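Local coordinates for DNA mismatch repair protein MUTS (Thermus aquaticus, PDB 1EWQ) that binds mismatched DNA, probably carrying out the recognition step of mismatch repair, and has a weak ATPase activity, at residues Glu320-Leu325 with Pro360-Leu365; Pro373-Leu378 with Ala514-Glu519. One frame throughout, in Å; residues are numbered along the deposited sequence.

Contact 1: residues Glu320-Leu325 with Pro360-Leu365; sequences EGVRRL and PELRAL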
loop_
_atom_site.group_PDB
_atom_site.type_symbol
_atom_site.label_atom_id
_atom_site.label_comp_id
_atom_site.label_asym_id
_atom_site.label_seq_id
_atom_site.Cartn_x
_atom_site.Cartn_y
_atom_site.Cartn_z
ATOM N N GLU C 320 -13.995 1.724 -37.139
ATOM C CA GLU C 320 -13.287 2.855 -36.551
ATOM C C GLU C 320 -14.235 4.040 -36.343
ATOM O O GLU C 320 -14.096 4.804 -35.379
ATOM C CB GLU C 320 -12.107 3.266 -37.444
ATOM C CG GLU C 320 -11.055 2.165 -37.653
ATOM C CD GLU C 320 -10.413 1.711 -36.348
ATOM O OE1 GLU C 320 -10.268 2.555 -35.430
ATOM O OE2 GLU C 320 -10.046 0.521 -36.249
ATOM N N GLY C 321 -15.200 4.185 -37.247
ATOM C CA GLY C 321 -16.161 5.266 -37.132
ATOM C C GLY C 321 -17.000 5.116 -35.877
ATOM O O GLY C 321 -17.174 6.069 -35.109
ATOM N N VAL C 322 -17.524 3.914 -35.668
ATOM C CA VAL C 322 -18.344 3.638 -34.493
ATOM C C VAL C 322 -17.531 3.874 -33.217
ATOM O O VAL C 322 -18.009 4.526 -32.283
ATOM C CB VAL C 322 -18.882 2.186 -34.530
ATOM C CG1 VAL C 322 -19.431 1.780 -33.175
ATOM C CG2 VAL C 322 -19.975 2.081 -35.579
ATOM N N ARG C 323 -16.300 3.363 -33.194
ATOM C CA ARG C 323 -15.412 3.515 -32.045
ATOM C C ARG C 323 -15.088 4.993 -31.770
ATOM O O ARG C 323 -14.969 5.410 -30.616
ATOM C CB ARG C 323 -14.123 2.695 -32.265
ATOM C CG ARG C 323 -14.334 1.171 -32.173
ATOM C CD ARG C 323 -13.104 0.351 -32.588
ATOM N NE ARG C 323 -11.916 0.673 -31.799
ATOM C CZ ARG C 323 -11.781 0.426 -30.498
ATOM N NH1 ARG C 323 -12.766 -0.158 -29.823
ATOM N NH2 ARG C 323 -10.668 0.782 -29.862
ATOM N N ARG C 324 -14.954 5.780 -32.833
ATOM C CA ARG C 324 -14.671 7.207 -32.704
ATOM C C ARG C 324 -15.848 7.853 -31.978
ATOM O O ARG C 324 -15.669 8.608 -31.021
ATOM C CB ARG C 324 -14.538 7.853 -34.095
ATOM C CG ARG C 324 -13.275 8.669 -34.315
ATOM C CD ARG C 324 -13.427 9.610 -35.519
ATOM N NE ARG C 324 -13.836 8.896 -36.724
ATOM C CZ ARG C 324 -13.089 7.989 -37.354
ATOM N NH1 ARG C 324 -11.878 7.682 -36.903
ATOM N NH2 ARG C 324 -13.569 7.366 -38.425
ATOM N N LEU C 325 -17.058 7.545 -32.443
ATOM C CA LEU C 325 -18.267 8.112 -31.851
ATOM C C LEU C 325 -18.503 7.640 -30.419
ATOM O O LEU C 325 -18.842 8.451 -29.553
ATOM C CB LEU C 325 -19.490 7.803 -32.733
ATOM C CG LEU C 325 -19.494 8.579 -34.065
ATOM C CD1 LEU C 325 -20.520 7.999 -35.024
ATOM C CD2 LEU C 325 -19.774 10.065 -33.794
ATOM N N PRO C 360 -27.736 10.048 -32.925
ATOM C CA PRO C 360 -28.154 10.123 -34.329
ATOM C C PRO C 360 -27.031 9.843 -35.328
ATOM O O PRO C 360 -27.279 9.337 -36.419
ATOM C CB PRO C 360 -28.718 11.535 -34.450
ATOM C CG PRO C 360 -28.012 12.287 -33.369
ATOM C CD PRO C 360 -28.004 11.318 -32.232
ATOM N N GLU C 361 -25.798 10.166 -34.953
ATOM C CA GLU C 361 -24.657 9.919 -35.829
ATOM C C GLU C 361 -24.374 8.414 -35.904
ATOM O O GLU C 361 -24.070 7.880 -36.970
ATOM C CB GLU C 361 -23.423 10.663 -35.311
ATOM C CG GLU C 361 -23.606 12.173 -35.195
ATOM C CD GLU C 361 -22.347 12.879 -34.714
ATOM O OE1 GLU C 361 -21.339 12.887 -35.456
ATOM O OE2 GLU C 361 -22.364 13.418 -33.587
ATOM N N LEU C 362 -24.471 7.735 -34.763
ATOM C CA LEU C 362 -24.256 6.292 -34.719
ATOM C C LEU C 362 -25.375 5.624 -35.502
ATOM O O LEU C 362 -25.140 4.709 -36.288
ATOM C CB LEU C 362 -24.288 5.781 -33.279
ATOM C CG LEU C 362 -23.062 5.999 -32.402
ATOM C CD1 LEU C 362 -23.421 5.691 -30.962
ATOM C CD2 LEU C 362 -21.920 5.120 -32.883
ATOM N N ARG C 363 -26.599 6.093 -35.278
ATOM C CA ARG C 363 -27.754 5.539 -35.967
ATOM C C ARG C 363 -27.536 5.633 -37.474
ATOM O O ARG C 363 -27.907 4.733 -38.221
ATOM C CB ARG C 363 -29.033 6.283 -35.565
ATOM C CG ARG C 363 -30.293 5.566 -36.004
ATOM C CD ARG C 363 -31.525 6.008 -35.223
ATOM N NE ARG C 363 -32.504 4.921 -35.168
ATOM C CZ ARG C 363 -33.749 5.036 -34.714
ATOM N NH1 ARG C 363 -34.201 6.199 -34.268
ATOM N NH2 ARG C 363 -34.538 3.974 -34.692
ATOM N N ALA C 364 -26.914 6.722 -37.912
ATOM C CA ALA C 364 -26.645 6.920 -39.329
ATOM C C ALA C 364 -25.637 5.905 -39.864
ATOM O O ALA C 364 -25.732 5.478 -41.013
ATOM C CB ALA C 364 -26.132 8.334 -39.566
ATOM N N LEU C 365 -24.673 5.518 -39.031
ATOM C CA LEU C 365 -23.645 4.559 -39.443
ATOM C C LEU C 365 -24.112 3.110 -39.411
ATOM O O LEU C 365 -23.851 2.348 -40.335
ATOM C CB LEU C 365 -22.403 4.693 -38.561
ATOM C CG LEU C 365 -21.490 5.894 -38.788
ATOM C CD1 LEU C 365 -20.438 5.937 -37.694
ATOM C CD2 LEU C 365 -20.834 5.788 -40.152
#

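Contact 2: residues Pro373-Leu378 with Ala514-Glu519; sequences PDLSPL and AEALRE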
loop_
_atom_site.group_PDB
_atom_site.type_symbol
_atom_site.label_atom_id
_atom_site.label_comp_id
_atom_site.label_asym_id
_atom_site.label_seq_id
_atom_site.Cartn_x
_atom_site.Cartn_y
_atom_site.Cartn_z
ATOM N N PRO C 373 -33.078 3.810 -30.035
ATOM C CA PRO C 373 -34.200 4.714 -29.759
ATOM C C PRO C 373 -33.971 6.119 -30.303
ATOM O O PRO C 373 -32.839 6.599 -30.336
ATOM C CB PRO C 373 -34.269 4.724 -28.234
ATOM C CG PRO C 373 -33.715 3.379 -27.856
ATOM C CD PRO C 373 -32.547 3.233 -28.789
ATOM N N ASP C 374 -35.044 6.767 -30.745
ATOM C CA ASP C 374 -34.942 8.139 -31.228
ATOM C C ASP C 374 -35.268 9.008 -30.022
ATOM O O ASP C 374 -36.385 8.973 -29.506
ATOM C CB ASP C 374 -35.943 8.433 -32.347
ATOM C CG ASP C 374 -35.866 9.883 -32.836
ATOM O OD1 ASP C 374 -36.666 10.260 -33.721
ATOM O OD2 ASP C 374 -35.007 10.652 -32.342
ATOM N N LEU C 375 -34.284 9.771 -29.570
ATOM C CA LEU C 375 -34.457 10.634 -28.417
ATOM C C LEU C 375 -34.183 12.087 -28.776
ATOM O O LEU C 375 -33.886 12.905 -27.906
ATOM C CB LEU C 375 -33.514 10.180 -27.301
ATOM C CG LEU C 375 -33.872 8.830 -26.677
ATOM C CD1 LEU C 375 -32.726 8.301 -25.841
ATOM C CD2 LEU C 375 -35.120 9.001 -25.842
ATOM N N SER C 376 -34.283 12.412 -30.062
ATOM C CA SER C 376 -34.025 13.780 -30.493
ATOM C C SER C 376 -34.906 14.778 -29.745
ATOM O O SER C 376 -34.462 15.877 -29.431
ATOM C CB SER C 376 -34.203 13.922 -32.013
ATOM O OG SER C 376 -35.470 13.473 -32.438
ATOM N N PRO C 377 -36.160 14.409 -29.433
ATOM C CA PRO C 377 -36.970 15.395 -28.710
ATOM C C PRO C 377 -36.404 15.780 -27.332
ATOM O O PRO C 377 -36.487 16.941 -26.933
ATOM C CB PRO C 377 -38.355 14.733 -28.644
ATOM C CG PRO C 377 -38.067 13.278 -28.796
ATOM C CD PRO C 377 -36.965 13.235 -29.808
ATOM N N LEU C 378 -35.822 14.818 -26.622
ATOM C CA LEU C 378 -35.230 15.073 -25.304
ATOM C C LEU C 378 -33.946 15.884 -25.512
ATOM O O LEU C 378 -33.635 16.811 -24.757
ATOM C CB LEU C 378 -34.883 13.747 -24.615
ATOM C CG LEU C 378 -34.655 13.695 -23.096
ATOM C CD1 LEU C 378 -33.779 12.497 -22.768
ATOM C CD2 LEU C 378 -33.991 14.957 -22.599
ATOM N N ALA C 514 -35.933 7.474 -19.034
ATOM C CA ALA C 514 -34.992 6.561 -18.383
ATOM C C ALA C 514 -34.906 5.186 -19.061
ATOM O O ALA C 514 -33.822 4.665 -19.291
ATOM C CB ALA C 514 -35.362 6.396 -16.907
ATOM N N GLU C 515 -36.054 4.611 -19.392
ATOM C CA GLU C 515 -36.076 3.303 -20.027
ATOM C C GLU C 515 -35.439 3.310 -21.427
ATOM O O GLU C 515 -34.715 2.380 -21.785
ATOM C CB GLU C 515 -37.521 2.796 -20.086
ATOM C CG GLU C 515 -37.642 1.287 -19.979
ATOM C CD GLU C 515 -36.800 0.717 -18.844
ATOM O OE1 GLU C 515 -36.894 1.235 -17.706
ATOM O OE2 GLU C 515 -36.047 -0.255 -19.094
ATOM N N ALA C 516 -35.703 4.350 -22.215
ATOM C CA ALA C 516 -35.123 4.427 -23.556
ATOM C C ALA C 516 -33.610 4.577 -23.413
ATOM O O ALA C 516 -32.840 4.061 -24.221
ATOM C CB ALA C 516 -35.712 5.614 -24.340
ATOM N N LEU C 517 -33.187 5.283 -22.373
ATOM C CA LEU C 517 -31.768 5.467 -22.125
ATOM C C LEU C 517 -31.114 4.116 -21.858
ATOM O O LEU C 517 -30.091 3.810 -22.439
ATOM C CB LEU C 517 -31.554 6.399 -20.934
ATOM C CG LEU C 517 -31.332 7.880 -21.250
ATOM C CD1 LEU C 517 -32.380 8.372 -22.208
ATOM C CD2 LEU C 517 -31.356 8.685 -19.948
ATOM N N ARG C 518 -31.707 3.313 -20.979
ATOM C CA ARG C 518 -31.157 1.993 -20.677
ATOM C C ARG C 518 -31.043 1.163 -21.958
ATOM O O ARG C 518 -30.008 0.567 -22.243
ATOM C CB ARG C 518 -32.048 1.256 -19.680
ATOM C CG ARG C 518 -32.045 1.840 -18.276
ATOM C CD ARG C 518 -32.910 1.011 -17.308
ATOM N NE ARG C 518 -32.765 1.489 -15.939
ATOM C CZ ARG C 518 -31.714 1.228 -15.170
ATOM N NH1 ARG C 518 -30.709 0.477 -15.629
ATOM N NH2 ARG C 518 -31.652 1.737 -13.944
ATOM N N GLU C 519 -32.132 1.136 -22.715
ATOM C CA GLU C 519 -32.228 0.408 -23.975
ATOM C C GLU C 519 -31.132 0.828 -24.956
ATOM O O GLU C 519 -30.470 -0.020 -25.555
ATOM C CB GLU C 519 -33.625 0.651 -24.563
ATOM C CG GLU C 519 -33.804 0.331 -26.025
ATOM C CD GLU C 519 -35.271 0.387 -26.441
ATOM O OE1 GLU C 519 -36.006 1.298 -25.971
ATOM O OE2 GLU C 519 -35.687 -0.482 -27.246
#

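Contact 1: residues Glu320-Leu325 with Pro360-Leu365
Leu325 meets Leu365 and Leu362 where two antiparallel helices within MutS domain III, helix 316-326 and helix 346-366, pack side by side; the axes of 320-325 and 360-365 approach to 10.1 Å and run at 169°. The contact is apolar, with no hydrogen bond across it. Leu325 CG stands beside the backbone N, anti to the carbonyl carbon (chi1 -70°), and from there Leu325 and Leu365 point at each other tip to tip, their CD1 methyls pressed together at 3.4 Å, tighter than usual for carbons. Leu362 instead slides past Leu325 in the opposite direction, laying CD2 3.6 Å from Leu325 CB. The Leu362 side chain crosses that of Val322 at about a right angle, its CD2 4.2 Å from Val322 CG1, and it also touches Leu524 of helix 514-540. An alanine at Leu325 would probably leave Leu365 CD1 without its facing methyl and open a gap between the helices. At the more exposed margin, Glu361 OE1 lies 3.6 Å from Leu325 CD2. At Gly321 a side chain would point toward helix 346-366 and would probably crowd Leu365 CD1, which rests 4.0 Å from the backbone C of Gly321.

Contact 2: residues Pro373-Leu378 with Ala514-Glu519
The loop and first turn that start helix 376-385 pack here against the opening turns of helix 514-540, both within MutS domain III. Pro373, Leu375 and Leu378 face the long helix, and no hydrogen bond crosses between the segments. Pro373 meets that helix through CG, 3.6 Å from Glu519 CG, and the two side chains cross obliquely. Glu519 CG stands anti to the backbone N (chi1 163°), and the chain runs on extended, carrying the carboxylate past the proline, where OE1 also lies close to the same ring carbon. One turn back, Ala516 CB is met by Leu375 CD2 at 3.8 Å, and Pro373 CG also packs on Ala516 O. The other branch of Leu375 goes to Leu517, with Leu375 CD1 3.7 Å from Leu517 CD1. Although the CB of Leu517 points away from the loop, the end of its side chain swings back to make this contact. Leu378 CD1 lies farther off, 4.4 Å from Leu517 CD1. Leu352 and Leu356 of helix 346-366 join this buried leucine cluster.

Beyond the interface, Asp374 OD2 accepts two hydrogen bonds from Ser376, both from the same face of the carboxylate: OG on the syn side at 2.9 Å, and the backbone N on the anti side, nearly straight at 168°. This ties down the turn from which Leu375, at the N-cap position, projects toward Ala516. The Asp374 OD2 bond to the amide two residues on defines an Asx turn, here at the start of a helix.

Contact 1 and contact 2 sit in series along the chain, on the same side of its centre and about 17 Å apart between centres. Helix 346-366, which ends contact 1, is followed directly by helix 376-385, which begins contact 2, and the two contacts touch where Arg363 NH1 packs 3.4 Å from Asp374 CB. Helix 514-540 is common ground: its first turns form one side of contact 2, while residues further along it lie against Arg323 and Leu362 of contact 1. Both belong to the framework of domain III, away from the predicted ATP site, with nearest atoms about 35 Å (contact 1) and 32 Å (contact 2) from the bound DNA.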